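Local coordinates for protein ribonuclease VapC (Haemophilus influenzae, PDB 6NKL) that probably acts as the toxin of a toxin-antitoxin pair, cleaving RNA with a magnesium-dependent PIN-domain active site, at residues 82-87 / 123-128; 112-117 / 128-133; 3-8 / 32-37; 75-80 / 103-108. One frame throughout, in Å; residues are numbered along the deposited sequence.

Contact 1: residues 82-87 / 123-128; sequences GKWANT and RITDLQ
The indole of Trp84 lies against the carbonyl of Arg123, the Thr125 backbone and the side chains of Ile124, Thr125 and Asp126, and Ile124 supplies the methyl that fits it most squarely. Ile124 CG2 sits over the five-membered ring of Trp84, 3.6 Å from its centroid and 12° off the normal, a CH-pi contact. On the opposite face, nearer the rim, lies CD of the preceding Lys83, so the indole is held between a methyl and a methylene. The six-membered ring meets polar atoms of the loop: Trp84 CZ3 comes within 3.3 Å of Arg123 O, and Trp84 CH2 packs obliquely on Thr125 N at 3.4 Å. Asp126 passes alongside the ring, running the opposite way, its carboxylate tilted 31° from the indole plane.

One water joins the polar ends. It accepts from Trp84 NE1 at 3.0 Å and donates to Asp126 OD1 at 2.7 Å; an approach of Lys83 NZ to the same water is implausibly short and doubtful. Lys83 and Asp126 point tip to tip, but Lys83 NZ and Asp126 OD1 remain 4.1 Å apart, too far for a salt bridge. With Asp126 CG between its own N and carbonyl carbon (chi1 67°), the carboxylate turns back to the helix.

In the second shell, a type I turn from Ile124 to Leu127, closed by Leu127 N to Ile124 O at 3.0 Å, shapes the loop. Leu107 of helix 97-109 touches both Trp84 and Asp126, while Lys83 also packs on Phe49 of the second subunit. The contact thus ties helix 75-89 of the PIN domain to the loop that leads into strand 128-131.

Contact 2: residues 112-117 / 128-133; sequences VLITHN and QWQDWT
Ile114 has CG2 anti to its backbone N and CG1 anti to the carbonyl carbon (chi1 -56°), which brings both branches to the indole of Trp132, and chi2 (-48°) swings CD1 over it. Ile114 CG2 lies 3.6 Å from Trp132 CG, and Ile114 CD1 stands over the face of the five-membered ring of Trp132, toward the rim of the indole and 3.7 Å from the ring centroid, in a CH-pi contact. In-plane support comes from Gln130 OE1, which accepts from Trp132 NE1 at 3.0 Å and so fixes the rotation of the indole. The amide end of the same Gln130 also rests on Val112 CG1.

His116, with CG anti to its backbone N (chi1 168°), carries its imidazole to Thr133. His116 ND1 donates to Thr133 OG1 at 2.9 Å, with the oxygen near the ring plane. Asp131 gathers the turn after the strand: Asp131 OD1 accepts from Thr133 N at 2.8 Å, forming an Asx turn, while Asp131 OD2 is met from above the carboxylate plane by Asn117 N at 3.1 Å.

Between the side chains runs a parallel ladder, made by Leu113 N to Gln128 O, Gln130 N to Leu113 O and Thr115 N to Gln130 O. Leu113 and Thr115 share their side of the sheet with Trp129, whose CE3 lies 3.4 Å from Thr115 CG2. Thr115 OG1 is hydrogen-bonded to Asp6, a predicted magnesium ligand. Strand 128-131 is the outermost on this side within the chain; strand 112-115 lies between it and strand 2-5, with Leu113 packed on helix 97-109 and His116 on helix 7-15.

Contact 3: residues 3-8 / 32-37; sequences YMLDTN and DRLVMS
Tyr3 and Leu34 pack side by side on one face of the sheet, Leu34 CD2 lying 3.6 Å from Tyr3 CB. On the other face Met4 CB meets Val35 CG2 at 4.0 Å. The side chain of Met4, with CG anti to the backbone N (chi1 176°) and SD carried on by an extended chi2, runs toward the end of the neighbouring strand, where Met4 SD reaches Ser37 CB at 3.8 Å.

Between these two layers of side chains the two strands run parallel with a marked twist, 42° between their directions, joined by Tyr3 N to Arg33 O, Val35 N to Tyr3 O and Leu5 N to Val35 O. They are adjacent strands in the parallel sheet of the PIN domain, with strand 2-5 central, and the helices 7-15 and 19-26 make the crossover from the first to the second. At their C-terminal ends the strands diverge, and a water spans the gap, donating to Leu5 O at 2.8 Å and accepting from Ser37 N at 2.7 Å.

Each strand passes straight into a helix whose N-cap is a polar residue. Asp6, a predicted magnesium ligand, caps with OD1 on Ile9 N. Ser37 OG bonds to Ile39 N and to His105 of helix 97-109. At the far end Asp32 OD2 approaches the edge of the Tyr3 ring, 3.7 Å from Tyr3 CE2, its carboxylate turned 81° from the ring and bonded to Met1 and Leu29.

Contact 4: residues 75-80 / 103-108; sequences EQICLH and ACHALS
His80 and Leu107 meet at the centre of the contact where helix 75-89 of the PIN domain packs across helix 97-109, at 121° with the segment axes 8.1 Å apart. From CB outward, His80 first touches Cys104 CB and Leu107 CD1, each 4.0 Å from His80 CB. CG is anti to the carbonyl carbon (chi1 -70°), and beyond it the imidazole lies with one face on Leu107: Leu107 CB stands over the centre of the His80 imidazole, 3.7 Å from the centroid and 11° off the normal, a CH-pi contact. On the ring, ND1 is also close to Leu107 CD1, CD2 leans obliquely on the backbone of Ser108, and NE2 at the tip lies near Leu107 O.

One turn earlier, Ile77 enters between Cys104 and His105. Its CG1 packs on the backbone that joins these two residues, and Ile77 CD1 goes further, to 3.6 Å from both CA and CB of His105. CD1 also meets His105 CG obliquely; the ring's ND1 is bonded to Ser37. On the outer side, Glu75 bonds to Tyr41 of the second subunit.

The backbones come closest at Ile77 and Ser108, their CA atoms 5.1 Å apart. Ser108 CB touches Ile77 N and Gln76 CB, while its hydroxyl turns back into its own helix, where Ser108 OG donates to His105 O at 2.6 Å.

Overall arrangement
Contacts 2 and 3 build adjoining parts of one parallel sheet, their centres about 9 Å apart, joined by Ile114 N to Met4 O at 2.8 Å. Contacts 1 and 4 share helix 75-89 and meet around Leu107, whose CD2 lies 3.3 Å from Asp126 O. Helix 97-109 ties these layers together: His105 ND1 of contact 4 lies 2.8 Å from Ser37 OG of contact 3, and Leu113 CB of contact 2 packs on Ala106 CB at 4.0 Å. The predicted magnesium site draws Asp6 from contact 3, with Thr115 OG1 of contact 2 at 2.9 Å from Asp6 OD2; the other predicted ligand, Asp99, has its side chain about 7 Å from those of Thr115 and Ile124.

Contact 1: residues 82-87 / 123-128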
# COMPACT_ATOMS: atom_id res chain seq x y z
N GLY B 82 0.22 7.58 7.41
CA GLY B 82 -0.30 8.94 7.50
C GLY B 82 0.69 9.91 8.12
O GLY B 82 0.83 11.05 7.66
N LYS B 83 1.36 9.49 9.19
CA LYS B 83 2.33 10.38 9.84
C LYS B 83 3.47 10.70 8.90
O LYS B 83 3.83 11.86 8.71
CB LYS B 83 2.87 9.73 11.11
CG LYS B 83 3.79 10.64 11.92
CD LYS B 83 4.79 9.85 12.78
CE LYS B 83 4.06 8.77 13.59
NZ LYS B 83 5.00 7.87 14.35
N TRP B 84 4.05 9.66 8.29
CA TRP B 84 5.29 9.86 7.56
C TRP B 84 5.04 10.42 6.17
O TRP B 84 5.84 11.22 5.68
CB TRP B 84 6.09 8.53 7.51
CG TRP B 84 6.74 8.31 8.83
CD1 TRP B 84 6.42 7.39 9.78
CD2 TRP B 84 7.82 9.08 9.36
NE1 TRP B 84 7.24 7.53 10.88
CE2 TRP B 84 8.10 8.57 10.65
CE3 TRP B 84 8.56 10.15 8.88
CZ2 TRP B 84 9.11 9.10 11.46
CZ3 TRP B 84 9.57 10.68 9.68
CH2 TRP B 84 9.83 10.16 10.97
N ALA B 85 3.93 10.06 5.54
CA ALA B 85 3.55 10.74 4.31
C ALA B 85 3.42 12.25 4.53
O ALA B 85 3.79 13.05 3.67
CB ALA B 85 2.22 10.20 3.78
N ASN B 86 2.87 12.65 5.66
CA ASN B 86 2.73 14.09 5.93
C ASN B 86 4.10 14.73 6.12
O ASN B 86 4.45 15.71 5.45
CB ASN B 86 1.86 14.29 7.16
CG ASN B 86 1.75 15.73 7.56
OD1 ASN B 86 2.16 16.13 8.66
ND2 ASN B 86 1.20 16.53 6.67
N THR B 87 4.92 14.16 7.02
CA THR B 87 6.27 14.67 7.22
C THR B 87 7.05 14.71 5.92
O THR B 87 7.70 15.71 5.60
CB THR B 87 7.00 13.83 8.27
OG1 THR B 87 6.36 13.97 9.55
CG2 THR B 87 8.44 14.25 8.40
N ARG B 123 15.43 9.06 6.74
CA ARG B 123 14.48 10.14 7.04
C ARG B 123 13.30 9.66 7.89
O ARG B 123 12.61 10.48 8.51
CB ARG B 123 13.95 10.76 5.75
CG ARG B 123 15.05 11.21 4.80
CD ARG B 123 14.50 11.55 3.44
NE ARG B 123 15.50 12.20 2.58
CZ ARG B 123 15.59 13.52 2.39
NH1 ARG B 123 14.74 14.35 2.98
NH2 ARG B 123 16.51 14.02 1.57
N ILE B 124 13.06 8.36 7.91
CA ILE B 124 12.02 7.79 8.77
C ILE B 124 12.73 7.41 10.06
O ILE B 124 13.23 6.29 10.24
CB ILE B 124 11.32 6.62 8.10
CG1 ILE B 124 10.83 7.02 6.71
CG2 ILE B 124 10.17 6.19 8.92
CD1 ILE B 124 10.33 5.84 5.92
N THR B 125 12.75 8.35 11.00
CA THR B 125 13.71 8.28 12.09
C THR B 125 13.40 7.20 13.10
O THR B 125 14.31 6.81 13.85
CB THR B 125 13.75 9.64 12.78
OG1 THR B 125 12.44 9.97 13.25
CG2 THR B 125 14.19 10.72 11.78
N ASP B 126 12.17 6.68 13.15
CA ASP B 126 11.86 5.56 14.04
C ASP B 126 11.89 4.20 13.34
O ASP B 126 11.53 3.18 13.96
CB ASP B 126 10.52 5.78 14.74
CG ASP B 126 9.33 5.75 13.81
OD1 ASP B 126 8.24 5.35 14.30
OD2 ASP B 126 9.48 6.14 12.63
N LEU B 127 12.34 4.14 12.10
CA LEU B 127 12.46 2.88 11.39
C LEU B 127 13.74 2.18 11.80
O LEU B 127 14.82 2.77 11.76
CB LEU B 127 12.47 3.12 9.88
CG LEU B 127 12.73 1.91 9.00
CD1 LEU B 127 11.64 0.91 9.22
CD2 LEU B 127 12.78 2.35 7.56
N GLN B 128 13.63 0.92 12.18
CA GLN B 128 14.80 0.07 12.37
C GLN B 128 15.13 -0.61 11.05
O GLN B 128 14.29 -1.32 10.48
CB GLN B 128 14.52 -0.95 13.47
CG GLN B 128 14.10 -0.32 14.81
CD GLN B 128 13.97 -1.36 15.89
OE1 GLN B 128 14.94 -2.04 16.23
NE2 GLN B 128 12.76 -1.51 16.43
O HOH W 1 5.89 5.98 13.08

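Contact 2: residues 112-117 / 128-133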
# COMPACT_ATOMS: atom_id res chain seq x y z
N VAL B 112 12.62 -5.17 11.78
CA VAL B 112 13.83 -4.57 11.25
C VAL B 112 13.76 -4.71 9.73
O VAL B 112 13.61 -5.82 9.22
CB VAL B 112 15.08 -5.26 11.81
CG1 VAL B 112 16.35 -4.76 11.13
CG2 VAL B 112 15.17 -5.03 13.34
N LEU B 113 13.82 -3.60 9.01
CA LEU B 113 13.73 -3.67 7.55
C LEU B 113 15.13 -3.86 6.97
O LEU B 113 16.05 -3.10 7.29
CB LEU B 113 13.07 -2.42 6.98
CG LEU B 113 12.82 -2.40 5.47
CD1 LEU B 113 11.71 -3.38 5.09
CD2 LEU B 113 12.46 -1.01 4.97
N ILE B 114 15.28 -4.88 6.12
CA ILE B 114 16.53 -5.22 5.46
C ILE B 114 16.50 -4.69 4.03
O ILE B 114 15.60 -5.04 3.26
CB ILE B 114 16.78 -6.73 5.43
CG1 ILE B 114 16.74 -7.35 6.82
CG2 ILE B 114 18.14 -7.00 4.81
CD1 ILE B 114 17.56 -6.61 7.84
N THR B 115 17.50 -3.90 3.66
CA THR B 115 17.46 -3.18 2.41
C THR B 115 18.82 -3.26 1.72
O THR B 115 19.77 -3.88 2.21
CB THR B 115 17.02 -1.74 2.67
OG1 THR B 115 16.88 -1.04 1.44
CG2 THR B 115 18.03 -1.06 3.49
N HIS B 116 18.89 -2.68 0.52
CA HIS B 116 20.14 -2.48 -0.21
C HIS B 116 20.04 -1.12 -0.86
O HIS B 116 19.13 -0.89 -1.67
CB HIS B 116 20.37 -3.54 -1.28
CG HIS B 116 21.50 -3.22 -2.22
ND1 HIS B 116 22.82 -3.23 -1.84
CD2 HIS B 116 21.49 -2.85 -3.53
CE1 HIS B 116 23.58 -2.90 -2.87
NE2 HIS B 116 22.80 -2.67 -3.91
N ASN B 117 20.92 -0.22 -0.47
CA ASN B 117 21.09 1.04 -1.18
C ASN B 117 19.80 1.87 -1.23
O ASN B 117 19.38 2.36 -2.28
CB ASN B 117 21.63 0.75 -2.58
CG ASN B 117 22.37 1.92 -3.18
OD1 ASN B 117 22.69 2.90 -2.49
ND2 ASN B 117 22.66 1.82 -4.48
N GLN B 128 13.63 0.92 12.18
CA GLN B 128 14.80 0.07 12.37
C GLN B 128 15.13 -0.61 11.05
O GLN B 128 14.29 -1.32 10.48
CB GLN B 128 14.52 -0.95 13.47
CG GLN B 128 14.10 -0.32 14.81
CD GLN B 128 13.97 -1.36 15.89
OE1 GLN B 128 14.94 -2.04 16.23
NE2 GLN B 128 12.76 -1.51 16.43
N TRP B 129 16.33 -0.38 10.53
CA TRP B 129 16.70 -1.02 9.29
C TRP B 129 18.21 -1.24 9.22
O TRP B 129 19.00 -0.68 9.99
CB TRP B 129 16.23 -0.21 8.08
CG TRP B 129 16.84 1.13 8.05
CD1 TRP B 129 16.53 2.19 8.84
CD2 TRP B 129 17.91 1.55 7.21
NE1 TRP B 129 17.32 3.25 8.52
CE2 TRP B 129 18.18 2.89 7.52
CE3 TRP B 129 18.64 0.92 6.19
CZ2 TRP B 129 19.17 3.62 6.87
CZ3 TRP B 129 19.63 1.64 5.55
CH2 TRP B 129 19.88 2.98 5.88
N GLN B 130 18.57 -2.11 8.29
CA GLN B 130 19.93 -2.56 8.08
C GLN B 130 20.09 -2.87 6.61
O GLN B 130 19.16 -3.35 5.96
CB GLN B 130 20.25 -3.82 8.89
CG GLN B 130 20.12 -3.57 10.40
CD GLN B 130 20.24 -4.84 11.24
OE1 GLN B 130 20.70 -5.88 10.76
NE2 GLN B 130 19.79 -4.77 12.49
N ASP B 131 21.29 -2.58 6.09
CA ASP B 131 21.70 -2.95 4.74
C ASP B 131 22.58 -4.18 4.90
O ASP B 131 23.72 -4.08 5.36
CB ASP B 131 22.43 -1.78 4.06
CG ASP B 131 22.83 -2.09 2.62
OD1 ASP B 131 23.15 -3.27 2.36
OD2 ASP B 131 22.84 -1.16 1.76
N TRP B 132 22.04 -5.34 4.59
CA TRP B 132 22.80 -6.57 4.78
C TRP B 132 23.80 -6.82 3.67
O TRP B 132 24.40 -7.90 3.66
CB TRP B 132 21.85 -7.77 4.89
CG TRP B 132 21.32 -8.01 6.26
CD1 TRP B 132 21.49 -7.21 7.34
CD2 TRP B 132 20.53 -9.11 6.70
NE1 TRP B 132 20.86 -7.75 8.44
CE2 TRP B 132 20.26 -8.92 8.07
CE3 TRP B 132 20.04 -10.26 6.07
CZ2 TRP B 132 19.52 -9.82 8.82
CZ3 TRP B 132 19.31 -11.15 6.81
CH2 TRP B 132 19.04 -10.92 8.17
N THR B 133 24.00 -5.88 2.75
CA THR B 133 25.06 -6.01 1.75
C THR B 133 26.35 -5.33 2.20
O THR B 133 27.42 -5.73 1.76
CB THR B 133 24.61 -5.45 0.38
OG1 THR B 133 24.48 -4.04 0.44
CG2 THR B 133 23.29 -6.05 -0.11

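Contact 3: residues 3-8 / 32-37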
# COMPACT_ATOMS: atom_id res chain seq x y z
N TYR B 3 12.59 -9.84 10.68
CA TYR B 3 13.38 -9.22 9.62
C TYR B 3 12.57 -9.21 8.32
O TYR B 3 12.26 -10.27 7.75
CB TYR B 3 14.67 -10.02 9.44
CG TYR B 3 15.68 -9.90 10.59
CD1 TYR B 3 16.48 -8.77 10.71
CD2 TYR B 3 15.85 -10.92 11.52
CE1 TYR B 3 17.40 -8.65 11.74
CE2 TYR B 3 16.79 -10.80 12.57
CZ TYR B 3 17.56 -9.66 12.65
OH TYR B 3 18.47 -9.48 13.66
N MET B 4 12.27 -8.01 7.82
CA MET B 4 11.48 -7.83 6.60
C MET B 4 12.41 -7.43 5.46
O MET B 4 13.01 -6.36 5.48
CB MET B 4 10.39 -6.77 6.81
CG MET B 4 9.56 -6.42 5.54
SD MET B 4 8.16 -5.32 5.86
CE MET B 4 7.00 -6.46 6.65
N LEU B 5 12.53 -8.30 4.47
CA LEU B 5 13.38 -8.03 3.32
C LEU B 5 12.61 -7.15 2.35
O LEU B 5 11.52 -7.53 1.89
CB LEU B 5 13.80 -9.32 2.63
CG LEU B 5 14.29 -10.49 3.46
CD1 LEU B 5 14.83 -11.49 2.46
CD2 LEU B 5 15.33 -10.05 4.41
N ASP B 6 13.18 -6.01 2.02
CA ASP B 6 12.53 -5.09 1.10
C ASP B 6 12.77 -5.57 -0.34
O ASP B 6 13.48 -6.53 -0.60
CB ASP B 6 13.01 -3.67 1.37
CG ASP B 6 14.25 -3.28 0.57
OD1 ASP B 6 15.04 -4.18 0.16
OD2 ASP B 6 14.44 -2.04 0.37
N THR B 7 12.18 -4.85 -1.29
CA THR B 7 12.26 -5.27 -2.69
C THR B 7 13.68 -5.17 -3.23
O THR B 7 14.10 -6.00 -4.04
CB THR B 7 11.32 -4.40 -3.51
OG1 THR B 7 10.02 -4.41 -2.91
CG2 THR B 7 11.25 -4.87 -4.95
N ASN B 8 14.45 -4.15 -2.81
CA ASN B 8 15.80 -3.95 -3.35
C ASN B 8 16.74 -5.07 -2.94
O ASN B 8 17.57 -5.50 -3.75
CB ASN B 8 16.40 -2.62 -2.90
CG ASN B 8 15.73 -1.42 -3.54
OD1 ASN B 8 15.64 -0.36 -2.94
ND2 ASN B 8 15.25 -1.58 -4.76
N ASP B 32 13.93 -16.23 15.22
CA ASP B 32 13.97 -15.10 14.30
C ASP B 32 13.24 -15.49 13.02
O ASP B 32 13.15 -16.67 12.68
CB ASP B 32 15.41 -14.68 13.99
CG ASP B 32 16.04 -13.81 15.11
OD1 ASP B 32 15.33 -13.36 16.04
OD2 ASP B 32 17.27 -13.56 15.06
N ARG B 33 12.65 -14.49 12.35
CA ARG B 33 11.80 -14.77 11.19
C ARG B 33 12.09 -13.81 10.04
O ARG B 33 12.29 -12.61 10.25
CB ARG B 33 10.33 -14.70 11.56
CG ARG B 33 9.44 -15.29 10.50
CD ARG B 33 8.00 -15.31 10.96
NE ARG B 33 7.12 -15.74 9.88
CZ ARG B 33 5.82 -15.45 9.84
NH1 ARG B 33 5.27 -14.76 10.81
NH2 ARG B 33 5.09 -15.86 8.82
N LEU B 34 12.11 -14.35 8.83
CA LEU B 34 12.25 -13.59 7.60
C LEU B 34 10.91 -13.51 6.90
O LEU B 34 10.25 -14.53 6.68
CB LEU B 34 13.28 -14.23 6.67
CG LEU B 34 14.72 -14.41 7.17
CD1 LEU B 34 15.57 -15.03 6.06
CD2 LEU B 34 15.31 -13.11 7.62
N VAL B 35 10.52 -12.30 6.52
CA VAL B 35 9.25 -12.05 5.87
C VAL B 35 9.46 -10.99 4.80
O VAL B 35 10.50 -10.33 4.76
CB VAL B 35 8.16 -11.55 6.85
CG1 VAL B 35 7.83 -12.63 7.83
CG2 VAL B 35 8.62 -10.26 7.52
N MET B 36 8.41 -10.76 4.01
CA MET B 36 8.37 -9.68 3.05
C MET B 36 7.01 -9.03 3.15
O MET B 36 6.04 -9.67 3.54
CB MET B 36 8.62 -10.16 1.61
CG MET B 36 7.52 -10.95 1.02
SD MET B 36 7.86 -11.35 -0.71
CE MET B 36 9.11 -12.58 -0.52
N SER B 37 6.95 -7.75 2.82
CA SER B 37 5.66 -7.07 2.77
C SER B 37 4.89 -7.52 1.54
O SER B 37 5.47 -7.94 0.52
CB SER B 37 5.87 -5.54 2.78
OG SER B 37 4.68 -4.82 2.48
O HOH W 2 8.99 -6.30 1.86

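Contact 4: residues 75-80 / 103-108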
# COMPACT_ATOMS: atom_id res chain seq x y z
N GLU B 75 -4.49 -2.09 10.72
CA GLU B 75 -4.70 -0.66 10.89
C GLU B 75 -3.40 0.07 11.16
O GLU B 75 -3.24 1.22 10.73
CB GLU B 75 -5.69 -0.43 12.02
CG GLU B 75 -5.76 1.02 12.41
CD GLU B 75 -6.86 1.33 13.42
OE1 GLU B 75 -6.91 0.68 14.49
OE2 GLU B 75 -7.65 2.26 13.14
N GLN B 76 -2.45 -0.56 11.86
CA GLN B 76 -1.25 0.16 12.29
C GLN B 76 -0.43 0.68 11.13
O GLN B 76 0.19 1.74 11.24
CB GLN B 76 -0.36 -0.71 13.18
CG GLN B 76 -1.02 -1.18 14.48
CD GLN B 76 -1.41 -0.04 15.38
OE1 GLN B 76 -0.58 0.83 15.67
NE2 GLN B 76 -2.69 -0.01 15.81
N ILE B 77 -0.40 -0.03 10.00
CA ILE B 77 0.38 0.46 8.86
C ILE B 77 -0.16 1.81 8.41
O ILE B 77 0.60 2.69 7.99
CB ILE B 77 0.37 -0.57 7.71
CG1 ILE B 77 1.45 -0.21 6.66
CG2 ILE B 77 -1.00 -0.58 7.04
CD1 ILE B 77 1.69 -1.27 5.57
N CYS B 78 -1.47 2.00 8.49
CA CYS B 78 -2.11 3.23 8.02
C CYS B 78 -1.78 4.42 8.92
O CYS B 78 -1.62 5.55 8.43
CB CYS B 78 -3.63 3.05 7.93
SG CYS B 78 -4.13 1.65 6.87
N LEU B 79 -1.75 4.19 10.23
CA LEU B 79 -1.33 5.24 11.15
C LEU B 79 0.08 5.70 10.84
O LEU B 79 0.34 6.91 10.76
CB LEU B 79 -1.44 4.74 12.60
CG LEU B 79 -2.84 4.16 12.94
CD1 LEU B 79 -2.92 3.56 14.32
CD2 LEU B 79 -3.93 5.24 12.76
N HIS B 80 1.00 4.75 10.64
CA HIS B 80 2.38 5.13 10.34
C HIS B 80 2.49 5.80 8.99
O HIS B 80 3.28 6.73 8.81
CB HIS B 80 3.31 3.92 10.38
CG HIS B 80 3.53 3.39 11.76
ND1 HIS B 80 4.42 3.97 12.64
CD2 HIS B 80 3.00 2.32 12.40
CE1 HIS B 80 4.41 3.29 13.77
NE2 HIS B 80 3.56 2.28 13.65
N ALA B 103 8.33 0.51 4.42
CA ALA B 103 8.86 1.03 5.68
C ALA B 103 7.78 1.07 6.76
O ALA B 103 8.01 0.65 7.90
CB ALA B 103 9.47 2.42 5.46
N CYS B 104 6.60 1.57 6.40
CA CYS B 104 5.53 1.66 7.39
C CYS B 104 5.06 0.28 7.80
O CYS B 104 4.64 0.08 8.94
CB CYS B 104 4.37 2.49 6.82
SG CYS B 104 4.85 4.21 6.59
N HIS B 105 5.08 -0.69 6.88
CA HIS B 105 4.79 -2.06 7.27
C HIS B 105 5.75 -2.53 8.35
O HIS B 105 5.33 -3.05 9.40
CB HIS B 105 4.86 -2.97 6.08
CG HIS B 105 4.03 -4.20 6.22
ND1 HIS B 105 3.66 -4.98 5.14
CD2 HIS B 105 3.50 -4.81 7.31
CE1 HIS B 105 2.90 -5.98 5.55
NE2 HIS B 105 2.81 -5.91 6.87
N ALA B 106 7.05 -2.36 8.12
CA ALA B 106 8.01 -2.71 9.16
C ALA B 106 7.73 -1.95 10.46
O ALA B 106 7.75 -2.55 11.54
CB ALA B 106 9.43 -2.41 8.67
N LEU B 107 7.44 -0.65 10.39
CA LEU B 107 7.08 0.08 11.61
C LEU B 107 5.90 -0.56 12.31
O LEU B 107 5.90 -0.71 13.54
CB LEU B 107 6.75 1.54 11.29
CG LEU B 107 7.92 2.44 10.94
CD1 LEU B 107 7.35 3.74 10.50
CD2 LEU B 107 8.83 2.65 12.16
N SER B 108 4.90 -0.98 11.56
CA SER B 108 3.69 -1.51 12.16
C SER B 108 3.92 -2.84 12.84
O SER B 108 3.11 -3.25 13.67
CB SER B 108 2.59 -1.70 11.10
OG SER B 108 2.92 -2.80 10.26